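Local coordinates for protein alpha-fucosidase (Bifidobacterium bifidum, PDB 2EAB) that probably cleaves alpha-1,2-linked L-fucose from glycans by hydrolysis, the chain being the glycoside hydrolase family 95 catalytic part of a longer protein, at residues G36-N41 against N412-S417; P42-W47 against W401-G406; D418-V423 against H484-A489; Q426-P431 against F764-N769. One frame throughout, in Å; residues are numbered along the deposited sequence.

From the N terminus, the loop 36-41 and residues 42-47 at the start of helix 42-50 belong to the N-terminal domain, and both find their partners more than 350 residues later in the catalytic domain. Interaction 2 (42-47 with 401-406) is nested inside the loop closed by interaction 1 (36-41 with 412-417); probable hydrogen bonds between Thr413 and Thr404 and between Asn412 and Ala405 join the two. In series after them come interactions 3 and 4, both within the catalytic domain. Residues 426-431 lie between the strands of interaction 3 and reach on to 764-769, so these loops cross. Gln426 meets Met421 between them, and Trp415 of interaction 1 touches both His420 and Gln765.

Interaction 1. Residues G36-N41 against N412-S417; sequences GGNYGN and NTPWGS
The type II beta turn Gly36-Tyr39 of the N-terminal domain rests its last two residues, Asn38 and Tyr39, on Pro414 in a loop of the catalytic domain. The turn is closed by Tyr39 N to Gly36 O at 3.3 Å, and Asn38 takes its third position with a positive phi. Its CG stands anti to its own carbonyl carbon (chi1 -78°), which puts Asn38 CG 3.5 Å from Asn412 O, beside the Asn412-Pro414 backbone. Nearer its own backbone, Asn38 CB lies 3.8 Å from Pro414 CD. An alanine in place of Asn38 would probably open a gap beside the Thr413-Pro414 peptide bond, where the amide now packs. This is a joint between two domains, the N-terminal beta domain and the helical catalytic domain, built from irregular segments on both sides. Pro414 also meets Tyr39: its CG sits 4.0 Å from Tyr39 CE2, near the plane of the ring at its edge, and the two side chains cross at about a right angle. The same tyrosine packs against Asn44, Trp47 and Gln48 of helix 42-50. One water donates hydrogen bonds to both backbones, to Asn38 O at 2.9 Å and to Asn412 O at 2.7 Å. Beyond Pro414 the loop of the catalytic domain turns, with Gly416 N bonded to Thr413 O at 2.9 Å and Ser417 N to Pro414 O at 3.1 Å.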
# COMPACT_ATOMS: atom_id res chain seq x y z
N GLY A 36 -8.02 19.85 -0.59
CA GLY A 36 -6.61 19.62 -0.89
C GLY A 36 -6.24 20.05 -2.30
O GLY A 36 -7.10 20.41 -3.12
N GLY A 37 -4.94 20.02 -2.58
CA GLY A 37 -4.40 20.40 -3.88
C GLY A 37 -5.00 19.59 -5.02
O GLY A 37 -5.26 18.39 -4.87
N ASN A 38 -5.23 20.28 -6.14
CA ASN A 38 -5.80 19.72 -7.37
C ASN A 38 -7.31 19.44 -7.34
O ASN A 38 -7.86 18.95 -8.31
CB ASN A 38 -5.03 18.47 -7.84
CG ASN A 38 -3.73 18.83 -8.55
OD1 ASN A 38 -3.72 19.62 -9.49
ND2 ASN A 38 -2.64 18.24 -8.10
N TYR A 39 -7.96 19.78 -6.23
CA TYR A 39 -9.40 19.55 -6.12
C TYR A 39 -10.21 20.83 -5.92
O TYR A 39 -11.24 20.84 -5.23
CB TYR A 39 -9.69 18.52 -5.02
CG TYR A 39 -9.37 17.10 -5.42
CD1 TYR A 39 -10.36 16.27 -5.95
CD2 TYR A 39 -8.09 16.58 -5.26
CE1 TYR A 39 -10.08 14.95 -6.30
CE2 TYR A 39 -7.80 15.26 -5.61
CZ TYR A 39 -8.80 14.46 -6.12
OH TYR A 39 -8.55 13.16 -6.45
N GLY A 40 -9.75 21.91 -6.55
CA GLY A 40 -10.45 23.19 -6.54
C GLY A 40 -11.75 23.18 -7.33
O GLY A 40 -12.65 23.99 -7.06
N ASN A 41 -11.84 22.29 -8.31
CA ASN A 41 -13.08 22.06 -9.04
C ASN A 41 -14.04 21.29 -8.14
O ASN A 41 -13.74 20.16 -7.75
CB ASN A 41 -12.79 21.28 -10.33
CG ASN A 41 -14.03 21.07 -11.20
OD1 ASN A 41 -15.16 21.06 -10.72
ND2 ASN A 41 -13.80 20.88 -12.49
N ASN A 412 -2.36 17.92 -13.29
CA ASN A 412 -3.76 17.94 -12.84
C ASN A 412 -4.10 16.93 -11.74
O ASN A 412 -5.17 17.00 -11.14
CB ASN A 412 -4.71 17.71 -14.01
CG ASN A 412 -4.68 18.82 -15.04
OD1 ASN A 412 -4.30 19.96 -14.73
ND2 ASN A 412 -5.07 18.50 -16.26
N THR A 413 -3.18 15.99 -11.50
CA THR A 413 -3.41 14.91 -10.55
C THR A 413 -2.37 14.99 -9.46
O THR A 413 -1.18 15.05 -9.76
CB THR A 413 -3.37 13.56 -11.28
OG1 THR A 413 -4.46 13.51 -12.20
CG2 THR A 413 -3.46 12.39 -10.31
N PRO A 414 -2.80 15.01 -8.18
CA PRO A 414 -1.85 15.26 -7.09
C PRO A 414 -0.80 14.16 -7.02
O PRO A 414 -1.15 12.97 -6.95
CB PRO A 414 -2.73 15.27 -5.84
CG PRO A 414 -3.94 14.49 -6.22
CD PRO A 414 -4.16 14.78 -7.67
N TRP A 415 0.46 14.57 -7.05
CA TRP A 415 1.60 13.63 -7.06
C TRP A 415 1.47 12.59 -8.17
O TRP A 415 2.02 11.49 -8.05
CB TRP A 415 1.80 12.96 -5.69
CG TRP A 415 1.90 13.92 -4.55
CD1 TRP A 415 2.98 14.67 -4.20
CD2 TRP A 415 0.88 14.21 -3.59
NE1 TRP A 415 2.69 15.44 -3.09
CE2 TRP A 415 1.40 15.17 -2.69
CE3 TRP A 415 -0.44 13.77 -3.40
CZ2 TRP A 415 0.66 15.69 -1.62
CZ3 TRP A 415 -1.18 14.28 -2.34
CH2 TRP A 415 -0.62 15.23 -1.46
N GLY A 416 0.75 12.94 -9.23
CA GLY A 416 0.56 12.05 -10.37
C GLY A 416 -0.18 10.76 -10.10
O GLY A 416 -0.22 9.89 -10.96
N SER A 417 -0.78 10.64 -8.91
CA SER A 417 -1.34 9.37 -8.42
C SER A 417 -0.36 8.23 -8.68
O SER A 417 -0.73 7.15 -9.16
CB SER A 417 -2.72 9.10 -9.04
OG SER A 417 -3.34 7.98 -8.41
O HOH W 1 -6.89 19.04 -11.05

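Interaction 2. Residues P42-W47 against W401-G406; sequences PDNNRW and WSVTAG
Val403 lies against one face of the Trp47 indole, and this CH-pi contact is the main apolar one. Val403 CB stands 3.6 Å from the centroid of the five-membered ring, 18° off its normal, while CG1 reaches the six-membered ring 3.5 Å from Trp47 CE3. Trp47 CG, anti to the backbone N (chi1 172°), is placed 3.5 Å from Val403 CB. The two side chains slide past each other in opposite directions, and the indole goes on to the main chain. There Trp47 CH2 comes within 3.4 Å of Ser402 CA, and Trp401 O lies near the ring plane at the edge. Among polar groups, Trp47 NE1 is bonded to Thr62. The amide of Asn44 meets methyl groups directly, OD1 lying 3.6 Å from Val403 CG1 and ND2 4.1 Å from Thr404 CG2. Solvent may link the segments as well, since one water is 3.0 Å from Asn44 OD1 and 2.8 Å from Val403 O, although it has other acceptors to serve. Trp401 is bonded through NE1 to Phe54 and packs on Ser386, a calcium-binding residue. The arrangement is a buried domain interface, in which a short helix of the N-terminal domain lays a tryptophan on an irregular loop of the catalytic domain.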
# COMPACT_ATOMS: atom_id res chain seq x y z
N PRO A 42 -15.20 21.90 -7.79
CA PRO A 42 -16.14 21.25 -6.87
C PRO A 42 -16.60 19.86 -7.31
O PRO A 42 -16.87 19.02 -6.46
CB PRO A 42 -17.33 22.22 -6.83
CG PRO A 42 -16.74 23.54 -7.19
CD PRO A 42 -15.69 23.23 -8.21
N ASP A 43 -16.69 19.62 -8.61
CA ASP A 43 -17.10 18.31 -9.11
C ASP A 43 -16.05 17.23 -8.83
O ASP A 43 -16.38 16.10 -8.47
CB ASP A 43 -17.41 18.38 -10.61
CG ASP A 43 -18.19 17.17 -11.09
OD1 ASP A 43 -19.28 16.90 -10.54
OD2 ASP A 43 -17.72 16.50 -12.03
N ASN A 44 -14.78 17.58 -9.01
CA ASN A 44 -13.70 16.66 -8.67
C ASN A 44 -13.63 16.41 -7.17
O ASN A 44 -13.42 15.28 -6.72
CB ASN A 44 -12.36 17.19 -9.18
CG ASN A 44 -12.26 17.18 -10.70
OD1 ASN A 44 -12.96 16.42 -11.37
ND2 ASN A 44 -11.38 18.02 -11.24
N ASN A 45 -13.82 17.47 -6.38
CA ASN A 45 -13.87 17.30 -4.94
C ASN A 45 -15.04 16.42 -4.51
O ASN A 45 -14.89 15.58 -3.61
CB ASN A 45 -13.95 18.64 -4.22
CG ASN A 45 -14.00 18.47 -2.72
OD1 ASN A 45 -13.07 17.94 -2.12
ND2 ASN A 45 -15.12 18.86 -2.11
N ARG A 46 -16.20 16.60 -5.13
CA ARG A 46 -17.34 15.75 -4.83
C ARG A 46 -17.00 14.29 -5.10
O ARG A 46 -17.33 13.41 -4.30
CB ARG A 46 -18.59 16.18 -5.62
CG ARG A 46 -19.87 15.45 -5.19
CD ARG A 46 -20.49 16.05 -3.92
NE ARG A 46 -21.00 17.40 -4.14
CZ ARG A 46 -21.46 18.20 -3.18
NH1 ARG A 46 -21.50 17.79 -1.91
NH2 ARG A 46 -21.89 19.41 -3.48
N TRP A 47 -16.35 14.03 -6.23
CA TRP A 47 -15.93 12.67 -6.59
C TRP A 47 -15.17 12.00 -5.43
O TRP A 47 -15.51 10.88 -5.01
CB TRP A 47 -15.08 12.66 -7.87
CG TRP A 47 -14.49 11.29 -8.10
CD1 TRP A 47 -15.10 10.24 -8.72
CD2 TRP A 47 -13.22 10.81 -7.66
NE1 TRP A 47 -14.27 9.14 -8.71
CE2 TRP A 47 -13.11 9.46 -8.06
CE3 TRP A 47 -12.14 11.39 -6.98
CZ2 TRP A 47 -11.98 8.68 -7.78
CZ3 TRP A 47 -11.02 10.62 -6.70
CH2 TRP A 47 -10.95 9.28 -7.10
N TRP A 401 -8.23 4.26 -8.45
CA TRP A 401 -9.40 5.13 -8.62
C TRP A 401 -9.01 6.59 -8.70
O TRP A 401 -8.38 7.11 -7.79
CB TRP A 401 -10.41 4.90 -7.49
CG TRP A 401 -10.88 3.47 -7.44
CD1 TRP A 401 -11.82 2.90 -8.24
CD2 TRP A 401 -10.41 2.44 -6.56
NE1 TRP A 401 -11.98 1.57 -7.91
CE2 TRP A 401 -11.12 1.26 -6.89
CE3 TRP A 401 -9.45 2.39 -5.54
CZ2 TRP A 401 -10.92 0.05 -6.22
CZ3 TRP A 401 -9.25 1.18 -4.88
CH2 TRP A 401 -9.97 0.03 -5.23
N SER A 402 -9.40 7.27 -9.78
CA SER A 402 -9.12 8.69 -9.94
C SER A 402 -10.14 9.33 -10.87
O SER A 402 -10.73 8.66 -11.70
CB SER A 402 -7.72 8.91 -10.51
OG SER A 402 -7.68 8.48 -11.85
N VAL A 403 -10.30 10.64 -10.71
CA VAL A 403 -11.17 11.43 -11.58
C VAL A 403 -10.39 12.47 -12.39
O VAL A 403 -10.87 12.95 -13.41
CB VAL A 403 -12.30 12.13 -10.76
CG1 VAL A 403 -11.77 13.29 -9.94
CG2 VAL A 403 -13.45 12.57 -11.66
N THR A 404 -9.19 12.80 -11.92
CA THR A 404 -8.36 13.83 -12.55
C THR A 404 -7.47 13.22 -13.62
O THR A 404 -7.07 12.05 -13.53
CB THR A 404 -7.49 14.53 -11.49
OG1 THR A 404 -6.77 13.54 -10.75
CG2 THR A 404 -8.36 15.33 -10.53
N ALA A 405 -7.16 14.01 -14.65
CA ALA A 405 -6.23 13.58 -15.70
C ALA A 405 -5.55 14.76 -16.35
O ALA A 405 -6.13 15.84 -16.48
CB ALA A 405 -6.95 12.75 -16.76
N GLY A 406 -4.31 14.55 -16.76
CA GLY A 406 -3.57 15.49 -17.61
C GLY A 406 -2.34 14.76 -18.10
O GLY A 406 -2.05 13.66 -17.64
O HOH W 2 -11.69 15.56 -13.94

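Interaction 3. Residues D418-V423 against H484-A489; sequences DFHMNV and HTENTA. With EDO (1,2-ethanediol), chain D.
His420 and Glu486 lie side by side and point the same way from a non-hydrogen-bonded antiparallel pair, their ring and carboxylate planes 72° apart and His420 NE2 3.9 Å from Glu486 CG. Thr485 crosses obliquely and brings CG2 to 3.6 Å from His420 ND1. The Asp418 carboxylate is turned 81° from that of Glu486, whose OE1 is bonded to Gln133 NE2; one water donates to Asp418 OD2 and Glu486 OE2, 2.9 Å from each, probably easing the closeness of like charges. Phe419 and Asn487, with side chains on the other face, form a hydrogen-bonded pair: Asn487 N reaches Phe419 O at 2.9 Å and Phe419 N returns a longer bond to Asn487 O. Met421 N continues the pairing to Thr485 O at 2.8 Å. Asn422 sets CB 3.4 Å from Thr485 OG1, and its ND2 donates to a water that also bonds this hydroxyl, itself bonded to Ser504 OG. An alanine at Asn422 would probably leave that water without its amide donor and Tyr578 without the OD1 it meets. Strand 419-420 leads into helix 424-428, and strand 486-487 comes ahead of helix 507-520, which packs on Met421 and Asn422; Tyr447 of helix 442-450 meets Phe419.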
# COMPACT_ATOMS: atom_id res chain seq x y z
N ASP A 418 0.90 8.49 -8.36
CA ASP A 418 2.01 7.65 -8.80
C ASP A 418 2.37 6.55 -7.80
O ASP A 418 1.58 6.20 -6.91
CB ASP A 418 3.22 8.53 -9.18
CG ASP A 418 3.89 9.21 -7.99
OD1 ASP A 418 3.49 8.92 -6.85
OD2 ASP A 418 4.83 10.02 -8.19
N PHE A 419 3.56 5.98 -7.98
CA PHE A 419 4.14 5.04 -7.03
C PHE A 419 5.16 5.83 -6.21
O PHE A 419 6.26 6.13 -6.68
CB PHE A 419 4.74 3.84 -7.77
CG PHE A 419 3.75 3.16 -8.66
CD1 PHE A 419 3.80 3.34 -10.04
CD2 PHE A 419 2.72 2.38 -8.12
CE1 PHE A 419 2.86 2.74 -10.87
CE2 PHE A 419 1.78 1.77 -8.95
CZ PHE A 419 1.85 1.95 -10.33
N HIS A 420 4.76 6.20 -4.99
CA HIS A 420 5.58 7.06 -4.12
C HIS A 420 6.26 6.16 -3.11
O HIS A 420 5.63 5.70 -2.15
CB HIS A 420 4.72 8.11 -3.41
CG HIS A 420 5.02 9.52 -3.84
ND1 HIS A 420 5.66 10.44 -3.04
CD2 HIS A 420 4.75 10.14 -5.00
CE1 HIS A 420 5.77 11.58 -3.70
NE2 HIS A 420 5.23 11.42 -4.90
N MET A 421 7.54 5.90 -3.33
CA MET A 421 8.21 4.75 -2.72
C MET A 421 9.07 5.11 -1.52
O MET A 421 10.02 4.39 -1.19
CB MET A 421 9.00 4.00 -3.80
CG MET A 421 9.20 2.52 -3.53
SD MET A 421 9.79 1.64 -4.98
CE MET A 421 11.50 2.18 -5.02
N ASN A 422 8.73 6.19 -0.83
CA ASN A 422 9.42 6.54 0.41
C ASN A 422 8.45 6.72 1.58
O ASN A 422 8.61 7.61 2.41
CB ASN A 422 10.33 7.77 0.22
CG ASN A 422 11.55 7.75 1.14
OD1 ASN A 422 11.90 6.73 1.73
ND2 ASN A 422 12.21 8.89 1.26
N VAL A 423 7.42 5.86 1.58
CA VAL A 423 6.49 5.54 2.68
C VAL A 423 5.14 5.09 2.12
O VAL A 423 4.50 4.21 2.70
CB VAL A 423 6.29 6.66 3.76
CG1 VAL A 423 5.56 7.88 3.20
CG2 VAL A 423 5.55 6.11 4.98
N HIS A 484 14.33 5.81 -6.54
CA HIS A 484 14.14 6.86 -5.57
C HIS A 484 12.67 6.97 -5.13
O HIS A 484 12.00 5.94 -4.99
CB HIS A 484 14.76 8.14 -6.13
CG HIS A 484 16.25 8.07 -6.18
ND1 HIS A 484 16.98 7.55 -7.23
CD2 HIS A 484 17.16 8.42 -5.24
CE1 HIS A 484 18.27 7.61 -6.94
NE2 HIS A 484 18.40 8.14 -5.74
N THR A 485 12.17 8.17 -4.86
CA THR A 485 10.81 8.33 -4.34
C THR A 485 9.74 8.22 -5.43
O THR A 485 8.87 7.35 -5.39
CB THR A 485 10.63 9.66 -3.56
OG1 THR A 485 11.43 9.62 -2.37
CG2 THR A 485 9.18 9.86 -3.16
N GLU A 486 9.80 9.12 -6.40
CA GLU A 486 8.77 9.20 -7.43
C GLU A 486 9.04 8.17 -8.51
O GLU A 486 10.03 8.26 -9.23
CB GLU A 486 8.71 10.59 -8.04
CG GLU A 486 8.41 11.69 -7.06
CD GLU A 486 8.09 12.99 -7.75
OE1 GLU A 486 8.70 13.27 -8.81
OE2 GLU A 486 7.23 13.74 -7.24
N ASN A 487 8.14 7.20 -8.61
CA ASN A 487 8.23 6.12 -9.58
C ASN A 487 6.96 6.05 -10.42
O ASN A 487 5.95 6.68 -10.10
CB ASN A 487 8.52 4.80 -8.85
CG ASN A 487 9.98 4.67 -8.50
OD1 ASN A 487 10.78 4.19 -9.31
ND2 ASN A 487 10.36 5.12 -7.31
N THR A 488 7.04 5.32 -11.53
CA THR A 488 5.95 5.32 -12.51
C THR A 488 5.76 3.91 -13.07
O THR A 488 6.36 2.95 -12.58
CB THR A 488 6.24 6.28 -13.68
OG1 THR A 488 7.30 5.73 -14.47
CG2 THR A 488 6.60 7.68 -13.20
N ALA A 489 4.95 3.80 -14.11
CA ALA A 489 4.77 2.55 -14.84
C ALA A 489 5.95 2.23 -15.77
O ALA A 489 5.99 1.14 -16.35
CB ALA A 489 3.47 2.59 -15.63
C1 EDO D . 10.12 8.23 5.64
O1 EDO D . 9.67 9.41 6.47
C2 EDO D . 10.78 8.85 4.35
O2 EDO D . 9.70 9.48 3.52
O HOH W 3 5.99 9.73 -10.54
O HOH W 4 4.60 12.90 -8.05
O HOH W 5 11.96 11.40 -0.27

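Interaction 4. Residues Q426-P431 against F764-N769; sequences QMNYWP and FQIDGN
Met427 and Asp767 meet where helix 424-428 faces the first residues of helix 767-780. Met427 CG is anti to the backbone N (chi1 -169°), which puts it 3.3 Å from Asp767 O. The sulfur follows, with Met427 SD 3.2 Å from the same Asp767 O and 3.8 Å from Asp767 CB. Close by, Gly768 N makes a weak hydrogen bond to Asp767 OD1 at 2.7 Å, with an N-H...O angle of 128°, joining the carboxylate to the backbone of the next residue. Asn428 comes next. Its OD1 is 3.5 Å from Asp767 CA and 3.8 Å from Ile766 CG2, and the two side chains, Asn428 and Ile766, cross at about a right angle. The other end of its amide is held by ND2 bonding to Asn396 O. The contact lies in the helical catalytic domain, which in family 95 is built round an (alpha/alpha)6 barrel, and its centre is about 4 Å from the centre of the chain. Trp723 of helix 722-734 packs on both Met427 and Asp767, and an ethanediol molecule sits beside the aspartate, perhaps marking a pocket. Further along, the indole of Trp430 packs against its own segment, with Met427 CA 3.6 Å above its plane, toward the rim. Pro431 then rests on Phe770 and Thr773, deeper into helix 767-780.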
# COMPACT_ATOMS: atom_id res chain seq x y z
N GLN A 426 4.92 1.57 0.35
CA GLN A 426 5.16 0.67 1.47
C GLN A 426 3.88 0.48 2.29
O GLN A 426 3.49 -0.65 2.59
CB GLN A 426 6.27 1.21 2.37
CG GLN A 426 7.69 1.10 1.79
CD GLN A 426 8.07 2.21 0.82
OE1 GLN A 426 7.30 3.15 0.56
NE2 GLN A 426 9.28 2.11 0.28
N MET A 427 3.23 1.59 2.64
CA MET A 427 2.01 1.56 3.43
C MET A 427 0.88 0.79 2.75
O MET A 427 0.14 0.05 3.41
CB MET A 427 1.57 2.98 3.79
CG MET A 427 0.46 3.01 4.82
SD MET A 427 0.06 4.65 5.42
CE MET A 427 1.67 5.21 6.02
N ASN A 428 0.78 0.94 1.43
CA ASN A 428 -0.21 0.19 0.65
C ASN A 428 -0.08 -1.31 0.87
O ASN A 428 -1.06 -2.05 0.74
CB ASN A 428 -0.06 0.46 -0.84
CG ASN A 428 -0.57 1.83 -1.26
OD1 ASN A 428 -0.84 2.70 -0.44
ND2 ASN A 428 -0.67 2.02 -2.57
N TYR A 429 1.14 -1.76 1.16
CA TYR A 429 1.44 -3.18 1.36
C TYR A 429 1.86 -3.52 2.79
O TYR A 429 2.61 -4.48 3.01
CB TYR A 429 2.42 -3.70 0.29
CG TYR A 429 1.75 -3.68 -1.07
CD1 TYR A 429 1.00 -4.78 -1.50
CD2 TYR A 429 1.79 -2.55 -1.88
CE1 TYR A 429 0.34 -4.76 -2.72
CE2 TYR A 429 1.14 -2.52 -3.10
CZ TYR A 429 0.41 -3.62 -3.52
OH TYR A 429 -0.24 -3.58 -4.73
N TRP A 430 1.37 -2.74 3.75
CA TRP A 430 1.50 -3.09 5.16
C TRP A 430 0.46 -4.07 5.71
O TRP A 430 0.83 -4.89 6.54
CB TRP A 430 1.56 -1.86 6.07
CG TRP A 430 2.86 -1.11 6.02
CD1 TRP A 430 4.04 -1.53 5.48
CD2 TRP A 430 3.10 0.19 6.57
NE1 TRP A 430 5.00 -0.55 5.64
CE2 TRP A 430 4.45 0.52 6.30
CE3 TRP A 430 2.30 1.11 7.25
CZ2 TRP A 430 5.01 1.74 6.70
CZ3 TRP A 430 2.86 2.33 7.64
CH2 TRP A 430 4.21 2.62 7.37
N PRO A 431 -0.83 -3.97 5.32
CA PRO A 431 -1.78 -4.96 5.87
C PRO A 431 -1.90 -6.23 5.04
O PRO A 431 -2.64 -7.14 5.42
CB PRO A 431 -3.10 -4.21 5.82
CG PRO A 431 -2.98 -3.34 4.61
CD PRO A 431 -1.51 -2.97 4.48
N PHE A 764 -7.66 12.98 -1.20
CA PHE A 764 -7.72 11.52 -1.09
C PHE A 764 -6.37 10.90 -1.37
O PHE A 764 -5.76 11.18 -2.42
CB PHE A 764 -8.77 10.98 -2.07
CG PHE A 764 -8.62 9.50 -2.40
CD1 PHE A 764 -8.52 8.53 -1.41
CD2 PHE A 764 -8.65 9.10 -3.73
CE1 PHE A 764 -8.40 7.18 -1.75
CE2 PHE A 764 -8.55 7.75 -4.07
CZ PHE A 764 -8.42 6.79 -3.08
N GLN A 765 -5.90 10.08 -0.43
CA GLN A 765 -4.69 9.28 -0.56
C GLN A 765 -5.01 7.94 0.08
O GLN A 765 -5.39 7.88 1.25
CB GLN A 765 -3.52 9.95 0.17
CG GLN A 765 -3.00 11.21 -0.51
CD GLN A 765 -2.34 10.92 -1.84
OE1 GLN A 765 -2.92 11.11 -2.91
NE2 GLN A 765 -1.10 10.45 -1.78
N ILE A 766 -4.86 6.86 -0.68
CA ILE A 766 -5.29 5.55 -0.20
C ILE A 766 -4.36 4.96 0.87
O ILE A 766 -4.76 4.08 1.64
CB ILE A 766 -5.46 4.57 -1.38
CG1 ILE A 766 -6.46 3.45 -1.03
CG2 ILE A 766 -4.11 4.04 -1.87
CD1 ILE A 766 -6.95 2.66 -2.24
N ASP A 767 -3.13 5.46 0.92
CA ASP A 767 -2.14 4.95 1.87
C ASP A 767 -2.70 4.77 3.27
O ASP A 767 -2.61 3.68 3.85
CB ASP A 767 -0.84 5.79 1.87
CG ASP A 767 -1.08 7.30 1.85
OD1 ASP A 767 -1.98 7.82 2.55
OD2 ASP A 767 -0.32 7.99 1.13
N GLY A 768 -3.32 5.83 3.81
CA GLY A 768 -3.88 5.79 5.16
C GLY A 768 -5.00 4.80 5.37
O GLY A 768 -5.21 4.33 6.49
N ASN A 769 -5.73 4.46 4.31
CA ASN A 769 -6.72 3.38 4.39
C ASN A 769 -6.04 2.06 4.71
O ASN A 769 -6.45 1.31 5.61
CB ASN A 769 -7.52 3.25 3.10
CG ASN A 769 -8.61 4.30 2.95
OD1 ASN A 769 -8.53 5.16 2.07
ND2 ASN A 769 -9.62 4.24 3.81